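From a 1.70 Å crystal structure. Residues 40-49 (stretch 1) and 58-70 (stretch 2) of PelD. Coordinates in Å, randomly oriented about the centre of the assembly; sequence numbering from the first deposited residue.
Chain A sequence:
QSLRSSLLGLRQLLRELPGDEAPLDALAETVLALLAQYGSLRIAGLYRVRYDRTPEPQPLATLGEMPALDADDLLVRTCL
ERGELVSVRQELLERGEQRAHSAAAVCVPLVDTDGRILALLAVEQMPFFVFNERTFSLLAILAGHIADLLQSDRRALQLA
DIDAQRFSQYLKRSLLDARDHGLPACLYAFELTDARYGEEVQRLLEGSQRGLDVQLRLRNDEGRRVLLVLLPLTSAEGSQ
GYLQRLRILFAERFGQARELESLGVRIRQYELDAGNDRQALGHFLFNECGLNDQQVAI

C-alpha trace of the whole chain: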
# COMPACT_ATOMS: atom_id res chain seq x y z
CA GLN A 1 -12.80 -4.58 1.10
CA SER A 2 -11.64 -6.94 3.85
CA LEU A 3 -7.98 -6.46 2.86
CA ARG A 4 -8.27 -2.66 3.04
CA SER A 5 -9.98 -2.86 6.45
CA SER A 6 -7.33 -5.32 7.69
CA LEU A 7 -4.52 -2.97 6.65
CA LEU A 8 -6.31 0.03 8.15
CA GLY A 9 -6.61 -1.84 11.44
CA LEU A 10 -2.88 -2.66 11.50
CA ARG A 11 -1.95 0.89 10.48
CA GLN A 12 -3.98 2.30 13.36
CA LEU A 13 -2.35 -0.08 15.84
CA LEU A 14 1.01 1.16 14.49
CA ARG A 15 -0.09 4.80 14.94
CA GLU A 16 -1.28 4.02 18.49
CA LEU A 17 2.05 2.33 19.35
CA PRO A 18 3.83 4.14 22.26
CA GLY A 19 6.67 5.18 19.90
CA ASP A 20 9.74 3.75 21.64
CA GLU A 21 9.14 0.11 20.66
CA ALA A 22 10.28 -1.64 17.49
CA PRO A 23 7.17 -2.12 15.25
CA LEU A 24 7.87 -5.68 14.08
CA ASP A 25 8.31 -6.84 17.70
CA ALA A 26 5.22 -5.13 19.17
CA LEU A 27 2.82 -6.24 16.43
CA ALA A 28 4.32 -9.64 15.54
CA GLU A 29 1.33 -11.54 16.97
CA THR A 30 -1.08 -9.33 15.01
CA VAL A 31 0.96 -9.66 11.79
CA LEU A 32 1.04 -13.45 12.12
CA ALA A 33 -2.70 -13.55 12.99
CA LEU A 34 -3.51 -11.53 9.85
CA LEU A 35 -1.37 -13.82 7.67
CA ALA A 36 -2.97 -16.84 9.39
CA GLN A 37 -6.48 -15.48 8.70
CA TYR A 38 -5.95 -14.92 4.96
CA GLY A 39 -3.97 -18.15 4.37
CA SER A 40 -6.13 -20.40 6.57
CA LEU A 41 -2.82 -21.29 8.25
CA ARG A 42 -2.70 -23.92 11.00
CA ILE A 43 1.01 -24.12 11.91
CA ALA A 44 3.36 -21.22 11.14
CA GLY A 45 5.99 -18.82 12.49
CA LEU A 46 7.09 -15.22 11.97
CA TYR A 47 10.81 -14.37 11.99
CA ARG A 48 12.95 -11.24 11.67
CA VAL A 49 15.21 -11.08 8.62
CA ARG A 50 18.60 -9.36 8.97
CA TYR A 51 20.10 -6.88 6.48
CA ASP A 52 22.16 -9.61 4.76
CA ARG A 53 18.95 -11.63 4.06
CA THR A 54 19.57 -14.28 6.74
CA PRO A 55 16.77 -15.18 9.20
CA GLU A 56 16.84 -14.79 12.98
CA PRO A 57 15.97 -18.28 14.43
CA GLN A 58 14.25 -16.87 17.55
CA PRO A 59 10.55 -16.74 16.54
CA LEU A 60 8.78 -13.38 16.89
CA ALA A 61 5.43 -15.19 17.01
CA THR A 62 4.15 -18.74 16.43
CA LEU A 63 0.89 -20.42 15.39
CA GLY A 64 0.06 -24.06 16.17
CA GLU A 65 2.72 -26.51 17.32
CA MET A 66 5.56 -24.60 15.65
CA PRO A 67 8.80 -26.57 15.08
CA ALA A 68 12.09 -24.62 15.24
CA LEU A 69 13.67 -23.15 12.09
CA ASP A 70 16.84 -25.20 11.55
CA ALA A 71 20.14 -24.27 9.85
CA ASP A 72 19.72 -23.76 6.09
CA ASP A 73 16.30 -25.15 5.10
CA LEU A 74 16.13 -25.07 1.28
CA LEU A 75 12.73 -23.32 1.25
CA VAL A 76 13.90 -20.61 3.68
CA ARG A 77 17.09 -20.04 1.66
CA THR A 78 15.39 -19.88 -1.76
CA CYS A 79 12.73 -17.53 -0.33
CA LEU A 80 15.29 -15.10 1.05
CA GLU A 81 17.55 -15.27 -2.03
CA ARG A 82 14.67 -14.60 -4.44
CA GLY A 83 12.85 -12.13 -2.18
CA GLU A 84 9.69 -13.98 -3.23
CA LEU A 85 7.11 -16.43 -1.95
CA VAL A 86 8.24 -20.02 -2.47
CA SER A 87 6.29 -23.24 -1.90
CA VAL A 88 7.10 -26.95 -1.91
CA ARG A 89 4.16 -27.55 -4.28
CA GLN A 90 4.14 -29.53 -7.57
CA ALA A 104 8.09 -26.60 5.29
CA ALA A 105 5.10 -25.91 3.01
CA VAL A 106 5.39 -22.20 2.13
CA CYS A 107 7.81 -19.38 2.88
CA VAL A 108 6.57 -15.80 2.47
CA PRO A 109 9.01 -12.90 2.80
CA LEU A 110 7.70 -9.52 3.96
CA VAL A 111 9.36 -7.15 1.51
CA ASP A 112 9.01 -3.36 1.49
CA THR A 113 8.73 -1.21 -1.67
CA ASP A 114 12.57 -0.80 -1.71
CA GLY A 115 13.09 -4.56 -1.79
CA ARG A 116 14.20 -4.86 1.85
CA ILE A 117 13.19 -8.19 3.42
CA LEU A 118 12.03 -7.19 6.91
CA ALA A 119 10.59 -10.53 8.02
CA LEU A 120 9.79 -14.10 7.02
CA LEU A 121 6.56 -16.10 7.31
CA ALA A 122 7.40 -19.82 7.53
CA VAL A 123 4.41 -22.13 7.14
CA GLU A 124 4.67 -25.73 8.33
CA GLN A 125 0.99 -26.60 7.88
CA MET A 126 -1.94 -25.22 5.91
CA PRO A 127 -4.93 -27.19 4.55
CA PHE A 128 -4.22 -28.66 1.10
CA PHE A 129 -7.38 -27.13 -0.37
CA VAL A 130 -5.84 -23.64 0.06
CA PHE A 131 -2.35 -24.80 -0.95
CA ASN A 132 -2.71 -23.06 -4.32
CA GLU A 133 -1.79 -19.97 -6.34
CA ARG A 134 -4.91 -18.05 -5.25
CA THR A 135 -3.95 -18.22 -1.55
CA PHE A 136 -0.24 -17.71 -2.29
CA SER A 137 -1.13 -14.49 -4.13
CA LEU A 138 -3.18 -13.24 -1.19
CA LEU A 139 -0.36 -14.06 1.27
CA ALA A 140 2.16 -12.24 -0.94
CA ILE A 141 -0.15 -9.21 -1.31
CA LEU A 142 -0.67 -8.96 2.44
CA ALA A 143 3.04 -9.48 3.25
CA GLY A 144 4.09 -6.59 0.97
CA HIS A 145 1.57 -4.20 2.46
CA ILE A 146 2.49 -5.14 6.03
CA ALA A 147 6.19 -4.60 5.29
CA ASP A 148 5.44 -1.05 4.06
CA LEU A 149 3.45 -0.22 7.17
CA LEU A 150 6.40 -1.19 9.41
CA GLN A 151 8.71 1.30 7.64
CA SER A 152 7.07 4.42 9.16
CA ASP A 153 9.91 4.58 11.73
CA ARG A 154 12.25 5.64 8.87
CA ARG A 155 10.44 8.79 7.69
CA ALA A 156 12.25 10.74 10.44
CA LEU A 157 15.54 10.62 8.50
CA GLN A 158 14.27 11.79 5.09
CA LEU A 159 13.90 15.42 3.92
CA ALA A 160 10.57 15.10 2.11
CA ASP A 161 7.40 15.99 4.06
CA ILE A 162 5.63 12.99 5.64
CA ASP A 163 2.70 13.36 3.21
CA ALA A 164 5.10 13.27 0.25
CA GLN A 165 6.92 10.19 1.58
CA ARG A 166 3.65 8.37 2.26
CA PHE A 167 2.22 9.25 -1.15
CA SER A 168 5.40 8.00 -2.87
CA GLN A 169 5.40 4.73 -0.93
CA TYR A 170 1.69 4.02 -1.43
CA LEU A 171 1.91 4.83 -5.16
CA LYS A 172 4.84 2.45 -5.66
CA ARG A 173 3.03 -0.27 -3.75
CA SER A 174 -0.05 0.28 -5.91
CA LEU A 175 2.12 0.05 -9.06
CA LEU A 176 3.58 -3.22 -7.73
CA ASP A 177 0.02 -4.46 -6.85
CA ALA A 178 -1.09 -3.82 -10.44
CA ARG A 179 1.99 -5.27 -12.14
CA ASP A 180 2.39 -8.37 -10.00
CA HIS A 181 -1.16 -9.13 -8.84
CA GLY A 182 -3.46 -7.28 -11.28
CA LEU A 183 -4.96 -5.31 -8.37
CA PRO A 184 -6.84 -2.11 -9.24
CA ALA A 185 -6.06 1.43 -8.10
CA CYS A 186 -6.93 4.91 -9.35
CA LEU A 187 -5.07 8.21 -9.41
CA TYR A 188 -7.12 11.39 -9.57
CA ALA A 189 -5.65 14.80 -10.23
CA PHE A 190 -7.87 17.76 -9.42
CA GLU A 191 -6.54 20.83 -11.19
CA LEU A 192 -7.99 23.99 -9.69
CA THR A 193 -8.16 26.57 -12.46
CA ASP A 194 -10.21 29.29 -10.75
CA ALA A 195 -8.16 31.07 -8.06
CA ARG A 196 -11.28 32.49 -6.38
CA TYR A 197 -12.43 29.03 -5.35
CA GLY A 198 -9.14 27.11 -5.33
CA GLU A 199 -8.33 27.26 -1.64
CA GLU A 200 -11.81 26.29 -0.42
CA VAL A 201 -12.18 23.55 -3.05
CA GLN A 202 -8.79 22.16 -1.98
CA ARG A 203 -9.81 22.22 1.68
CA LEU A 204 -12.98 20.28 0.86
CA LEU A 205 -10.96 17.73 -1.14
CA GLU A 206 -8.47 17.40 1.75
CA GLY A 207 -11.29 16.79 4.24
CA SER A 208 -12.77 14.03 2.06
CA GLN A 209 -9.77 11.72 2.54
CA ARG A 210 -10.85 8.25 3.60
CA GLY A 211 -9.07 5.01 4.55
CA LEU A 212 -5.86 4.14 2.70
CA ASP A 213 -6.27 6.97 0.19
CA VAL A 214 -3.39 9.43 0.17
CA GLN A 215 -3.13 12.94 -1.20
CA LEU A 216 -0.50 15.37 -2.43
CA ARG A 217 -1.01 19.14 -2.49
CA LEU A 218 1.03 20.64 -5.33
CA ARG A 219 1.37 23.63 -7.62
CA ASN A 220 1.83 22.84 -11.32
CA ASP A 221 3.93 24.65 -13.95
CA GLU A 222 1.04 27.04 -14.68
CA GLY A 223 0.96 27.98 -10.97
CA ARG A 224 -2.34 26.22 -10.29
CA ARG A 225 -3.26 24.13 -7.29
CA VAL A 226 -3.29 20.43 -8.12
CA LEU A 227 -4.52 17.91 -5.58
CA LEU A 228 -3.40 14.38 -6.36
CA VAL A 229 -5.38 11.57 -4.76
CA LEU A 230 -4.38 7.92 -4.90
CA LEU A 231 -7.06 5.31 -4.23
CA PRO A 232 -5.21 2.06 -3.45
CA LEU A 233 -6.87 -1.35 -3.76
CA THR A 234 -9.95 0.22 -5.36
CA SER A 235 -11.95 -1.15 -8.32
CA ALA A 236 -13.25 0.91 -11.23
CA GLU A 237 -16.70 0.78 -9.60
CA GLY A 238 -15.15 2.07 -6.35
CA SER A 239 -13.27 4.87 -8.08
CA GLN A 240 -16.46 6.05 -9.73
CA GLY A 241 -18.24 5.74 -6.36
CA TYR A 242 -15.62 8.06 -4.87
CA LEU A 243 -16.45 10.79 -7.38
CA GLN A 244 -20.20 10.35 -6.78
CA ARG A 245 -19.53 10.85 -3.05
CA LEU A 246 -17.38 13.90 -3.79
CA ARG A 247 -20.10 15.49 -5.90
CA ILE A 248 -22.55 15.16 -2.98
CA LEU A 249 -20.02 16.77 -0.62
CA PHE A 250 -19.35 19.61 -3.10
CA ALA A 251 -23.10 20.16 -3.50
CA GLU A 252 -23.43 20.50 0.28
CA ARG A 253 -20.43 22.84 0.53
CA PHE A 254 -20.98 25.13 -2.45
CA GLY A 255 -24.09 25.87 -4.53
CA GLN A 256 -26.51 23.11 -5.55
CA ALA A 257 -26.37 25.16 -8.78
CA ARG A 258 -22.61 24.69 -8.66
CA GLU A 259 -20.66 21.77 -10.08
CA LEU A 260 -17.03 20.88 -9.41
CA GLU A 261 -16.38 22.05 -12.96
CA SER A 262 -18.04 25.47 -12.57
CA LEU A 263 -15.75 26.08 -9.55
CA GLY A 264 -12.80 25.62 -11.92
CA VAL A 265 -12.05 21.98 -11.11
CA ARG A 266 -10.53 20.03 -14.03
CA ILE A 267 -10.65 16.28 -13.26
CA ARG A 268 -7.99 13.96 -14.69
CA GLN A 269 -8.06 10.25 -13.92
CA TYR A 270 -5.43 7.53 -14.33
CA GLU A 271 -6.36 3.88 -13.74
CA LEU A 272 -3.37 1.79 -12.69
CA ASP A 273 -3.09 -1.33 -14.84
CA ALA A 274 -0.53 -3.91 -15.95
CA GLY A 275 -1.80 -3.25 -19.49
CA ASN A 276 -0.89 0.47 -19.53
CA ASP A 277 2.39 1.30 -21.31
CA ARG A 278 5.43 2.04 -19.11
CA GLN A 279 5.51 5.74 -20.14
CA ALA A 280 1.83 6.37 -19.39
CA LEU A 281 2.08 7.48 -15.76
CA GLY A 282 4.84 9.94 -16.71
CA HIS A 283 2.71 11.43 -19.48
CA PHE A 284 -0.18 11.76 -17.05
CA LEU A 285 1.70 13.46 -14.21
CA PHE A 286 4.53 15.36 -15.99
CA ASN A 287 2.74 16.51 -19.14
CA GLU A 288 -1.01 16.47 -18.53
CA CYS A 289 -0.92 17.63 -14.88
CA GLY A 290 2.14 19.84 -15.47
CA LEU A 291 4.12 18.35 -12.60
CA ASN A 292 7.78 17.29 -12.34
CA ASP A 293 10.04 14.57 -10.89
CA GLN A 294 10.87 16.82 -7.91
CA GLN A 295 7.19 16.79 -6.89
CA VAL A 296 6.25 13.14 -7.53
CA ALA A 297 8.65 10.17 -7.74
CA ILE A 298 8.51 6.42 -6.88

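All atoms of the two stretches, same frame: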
# COMPACT_ATOMS: atom_id res chain seq x y z
N SER A 40 -5.57 -19.27 5.81
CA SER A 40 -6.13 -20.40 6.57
C SER A 40 -5.03 -21.26 7.20
O SER A 40 -5.11 -22.49 7.22
CB SER A 40 -7.07 -21.27 5.70
OG SER A 40 -8.13 -20.49 5.15
N LEU A 41 -3.98 -20.60 7.70
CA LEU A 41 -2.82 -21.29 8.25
C LEU A 41 -3.15 -22.02 9.55
O LEU A 41 -3.99 -21.55 10.32
CB LEU A 41 -1.67 -20.31 8.50
CG LEU A 41 -1.23 -19.38 7.37
CD1 LEU A 41 -0.01 -18.56 7.77
CD2 LEU A 41 -0.95 -20.14 6.09
N ARG A 42 -2.51 -23.16 9.77
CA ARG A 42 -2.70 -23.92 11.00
C ARG A 42 -1.43 -23.98 11.86
O ARG A 42 -1.50 -23.85 13.08
CB ARG A 42 -3.26 -25.31 10.71
CG ARG A 42 -3.81 -26.05 11.94
CD ARG A 42 -4.93 -25.26 12.62
NE ARG A 42 -5.67 -26.05 13.60
CZ ARG A 42 -5.32 -26.23 14.87
NH1 ARG A 42 -4.21 -25.68 15.36
NH2 ARG A 42 -6.07 -26.98 15.66
N ILE A 43 -0.28 -24.19 11.22
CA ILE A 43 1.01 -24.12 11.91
C ILE A 43 1.99 -23.25 11.13
O ILE A 43 2.28 -23.52 9.96
CB ILE A 43 1.65 -25.52 12.20
CG1 ILE A 43 0.61 -26.53 12.69
CG2 ILE A 43 2.75 -25.38 13.25
CD1 ILE A 43 1.14 -27.96 12.82
N ALA A 44 2.49 -22.20 11.79
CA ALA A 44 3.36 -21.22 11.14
C ALA A 44 4.18 -20.43 12.16
O ALA A 44 3.94 -20.52 13.37
CB ALA A 44 2.53 -20.26 10.28
N GLY A 45 5.15 -19.67 11.66
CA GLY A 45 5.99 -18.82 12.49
C GLY A 45 6.40 -17.56 11.76
O GLY A 45 6.51 -17.55 10.52
N LEU A 46 6.62 -16.49 12.52
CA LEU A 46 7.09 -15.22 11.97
C LEU A 46 8.47 -14.88 12.52
O LEU A 46 8.67 -14.89 13.73
CB LEU A 46 6.10 -14.10 12.30
CG LEU A 46 6.34 -12.74 11.65
CD1 LEU A 46 6.10 -12.77 10.13
CD2 LEU A 46 5.45 -11.70 12.30
N TYR A 47 9.40 -14.58 11.62
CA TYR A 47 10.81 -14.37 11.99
C TYR A 47 11.36 -13.07 11.43
O TYR A 47 10.98 -12.65 10.35
CB TYR A 47 11.66 -15.54 11.48
CG TYR A 47 11.11 -16.89 11.86
CD1 TYR A 47 11.48 -17.50 13.05
CD2 TYR A 47 10.18 -17.54 11.04
CE1 TYR A 47 10.97 -18.73 13.41
CE2 TYR A 47 9.66 -18.77 11.40
CZ TYR A 47 10.06 -19.36 12.58
OH TYR A 47 9.55 -20.59 12.95
N ARG A 48 12.27 -12.43 12.17
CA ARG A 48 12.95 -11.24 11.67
C ARG A 48 14.02 -11.65 10.67
O ARG A 48 14.71 -12.64 10.86
CB ARG A 48 13.57 -10.43 12.81
CG ARG A 48 14.33 -9.19 12.35
CD ARG A 48 15.09 -8.51 13.48
NE ARG A 48 14.20 -7.98 14.52
CZ ARG A 48 13.53 -6.83 14.44
NH1 ARG A 48 13.60 -6.06 13.36
NH2 ARG A 48 12.75 -6.46 15.45
N VAL A 49 14.15 -10.87 9.60
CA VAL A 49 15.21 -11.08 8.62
C VAL A 49 16.23 -9.95 8.71
O VAL A 49 15.87 -8.78 8.67
CB VAL A 49 14.64 -11.19 7.19
CG1 VAL A 49 15.76 -11.26 6.16
CG2 VAL A 49 13.74 -12.42 7.07
N GLN A 58 15.19 -17.21 16.47
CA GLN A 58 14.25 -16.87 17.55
C GLN A 58 12.92 -16.36 16.97
O GLN A 58 12.89 -15.29 16.36
CB GLN A 58 14.89 -15.81 18.45
CG GLN A 58 14.12 -15.49 19.73
CD GLN A 58 14.58 -16.31 20.91
OE1 GLN A 58 15.38 -15.84 21.72
NE2 GLN A 58 14.09 -17.54 21.01
N PRO A 59 11.83 -17.12 17.15
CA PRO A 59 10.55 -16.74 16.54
C PRO A 59 9.92 -15.52 17.20
O PRO A 59 9.88 -15.44 18.43
CB PRO A 59 9.66 -17.98 16.75
CG PRO A 59 10.58 -19.06 17.27
CD PRO A 59 11.69 -18.36 17.95
N LEU A 60 9.46 -14.57 16.38
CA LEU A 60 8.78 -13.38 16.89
C LEU A 60 7.38 -13.71 17.36
O LEU A 60 6.86 -13.09 18.29
CB LEU A 60 8.73 -12.29 15.82
CG LEU A 60 10.05 -11.74 15.28
CD1 LEU A 60 9.81 -10.89 14.04
CD2 LEU A 60 10.79 -10.95 16.34
N ALA A 61 6.77 -14.69 16.70
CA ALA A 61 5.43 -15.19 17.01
C ALA A 61 5.22 -16.53 16.33
O ALA A 61 5.79 -16.78 15.26
CB ALA A 61 4.36 -14.19 16.56
N THR A 62 4.42 -17.40 16.95
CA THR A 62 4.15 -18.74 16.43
C THR A 62 2.65 -19.07 16.42
O THR A 62 1.89 -18.57 17.24
CB THR A 62 4.91 -19.83 17.21
OG1 THR A 62 4.48 -19.83 18.58
CG2 THR A 62 6.41 -19.59 17.16
N LEU A 63 2.26 -19.92 15.48
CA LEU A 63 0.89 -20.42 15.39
C LEU A 63 0.93 -21.94 15.30
O LEU A 63 1.72 -22.50 14.55
CB LEU A 63 0.17 -19.83 14.17
CG LEU A 63 -1.24 -20.35 13.87
CD1 LEU A 63 -2.29 -19.64 14.72
CD2 LEU A 63 -1.57 -20.21 12.39
N GLY A 64 0.07 -22.60 16.08
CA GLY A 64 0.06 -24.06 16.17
C GLY A 64 1.30 -24.58 16.86
O GLY A 64 2.03 -23.82 17.51
N GLU A 65 1.55 -25.88 16.72
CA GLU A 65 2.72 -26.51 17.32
C GLU A 65 3.94 -26.29 16.42
O GLU A 65 4.33 -27.17 15.65
CB GLU A 65 2.47 -28.00 17.57
CG GLU A 65 2.91 -28.49 18.95
CD GLU A 65 2.15 -27.80 20.08
OE1 GLU A 65 0.91 -27.73 20.01
OE2 GLU A 65 2.80 -27.34 21.04
N MET A 66 4.51 -25.09 16.53
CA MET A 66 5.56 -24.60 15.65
C MET A 66 6.93 -25.23 15.92
O MET A 66 7.52 -25.00 16.98
CB MET A 66 5.65 -23.08 15.81
CG MET A 66 6.20 -22.31 14.63
SD MET A 66 7.96 -22.46 14.31
CE MET A 66 8.70 -22.04 15.89
N PRO A 67 7.45 -26.03 14.97
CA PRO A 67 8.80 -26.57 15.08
C PRO A 67 9.86 -25.52 14.75
O PRO A 67 9.63 -24.65 13.91
CB PRO A 67 8.83 -27.68 14.03
CG PRO A 67 7.83 -27.25 13.00
CD PRO A 67 6.76 -26.53 13.76
N ALA A 68 11.02 -25.60 15.41
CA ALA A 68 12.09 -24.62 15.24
C ALA A 68 12.63 -24.55 13.81
O ALA A 68 12.72 -25.57 13.13
CB ALA A 68 13.22 -24.90 16.23
N LEU A 69 12.98 -23.34 13.37
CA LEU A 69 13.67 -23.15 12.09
C LEU A 69 15.11 -23.60 12.23
O LEU A 69 15.86 -23.03 13.02
CB LEU A 69 13.65 -21.68 11.65
CG LEU A 69 12.52 -21.04 10.84
CD1 LEU A 69 12.98 -19.67 10.38
CD2 LEU A 69 12.09 -21.88 9.64
N ASP A 70 15.50 -24.62 11.45
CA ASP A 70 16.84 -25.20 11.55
C ASP A 70 17.92 -24.33 10.90
O ASP A 70 17.76 -23.11 10.80
CB ASP A 70 16.86 -26.64 11.00
CG ASP A 70 16.33 -26.74 9.57
OD1 ASP A 70 16.52 -25.80 8.78
OD2 ASP A 70 15.74 -27.79 9.24
O HOH W 1 13.22 -13.95 14.33

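The apolar centre of this contact is the ring of Tyr47. The CA-to-CB bond of Tyr47 points away from the second stretch, but with chi1 in m the ring returns to it. Leu69 covers one face of the ring. CD1 of Leu69 lies 3.4 Å from the centroid of the Tyr47 ring, almost on the ring normal, so a methyl group meets the pi cloud in a CH-pi contact. Met66 sits at the ring edge instead, with its SD 5.5 Å from the Tyr47 ring centroid and close to the ring plane. Pro59 approaches obliquely, its CB 3.7 Å from CE1 of Tyr47.

Gly45 leaves room for this cluster. A CB on Gly45 would fall 2.5 Å from OH of Tyr47, so it would clash with the hydroxyl where it now sits.

Further along, Ile43 packs over the turn that follows the second strand. CG2 of Ile43 is 3.4 Å from O of Glu65 and 4.2 Å from CD of Pro67. Leu63 reaches back to Leu41, with CD2 of Leu63 3.9 Å from CB of Leu41. At the other end, Leu60 points toward the first stretch, and its CD1 lies 4.0 Å from CB of Arg48.

The backbones form an antiparallel pair of strands, with 170° between their directions. Ala44 and Leu63 make a hydrogen-bonded pair. N of Ala44 donates to O of Leu63 at 2.9 Å, and N of Leu63 donates to O of Ala44 at 2.8 Å. Gly45 and Thr62 form the next, non-hydrogen-bonded pair, with their CA atoms 4.3 Å apart. Leu46 then faces Ala61, and N of Leu46 donates to O of Ala61 at 2.9 Å. The return bond comes from Leu60, whose N donates to O of Leu46 at 2.8 Å. The side chains of Ala44, Leu46, Ala61 and Leu63 share one face of the sheet, while Thr62 points to the other.

CA-H...O contacts supplement the ladder. The shortest joins CA of Ile43 to O of Leu63 at 3.2 Å.

Gly64 ends the pairing with a positive phi, which favours glycine. A CB here would clash with O of Arg42 and CG1 of Ile43. A weak bond from N of Met66 to O of Gly64, 3.0 Å, spans the turn.

At the polar edge a water links the two stretches. It accepts from N of Arg48 at 2.8 Å and donates to O of Gln58 at 2.5 Å. O of Arg42 is buried without a hydrogen-bond partner.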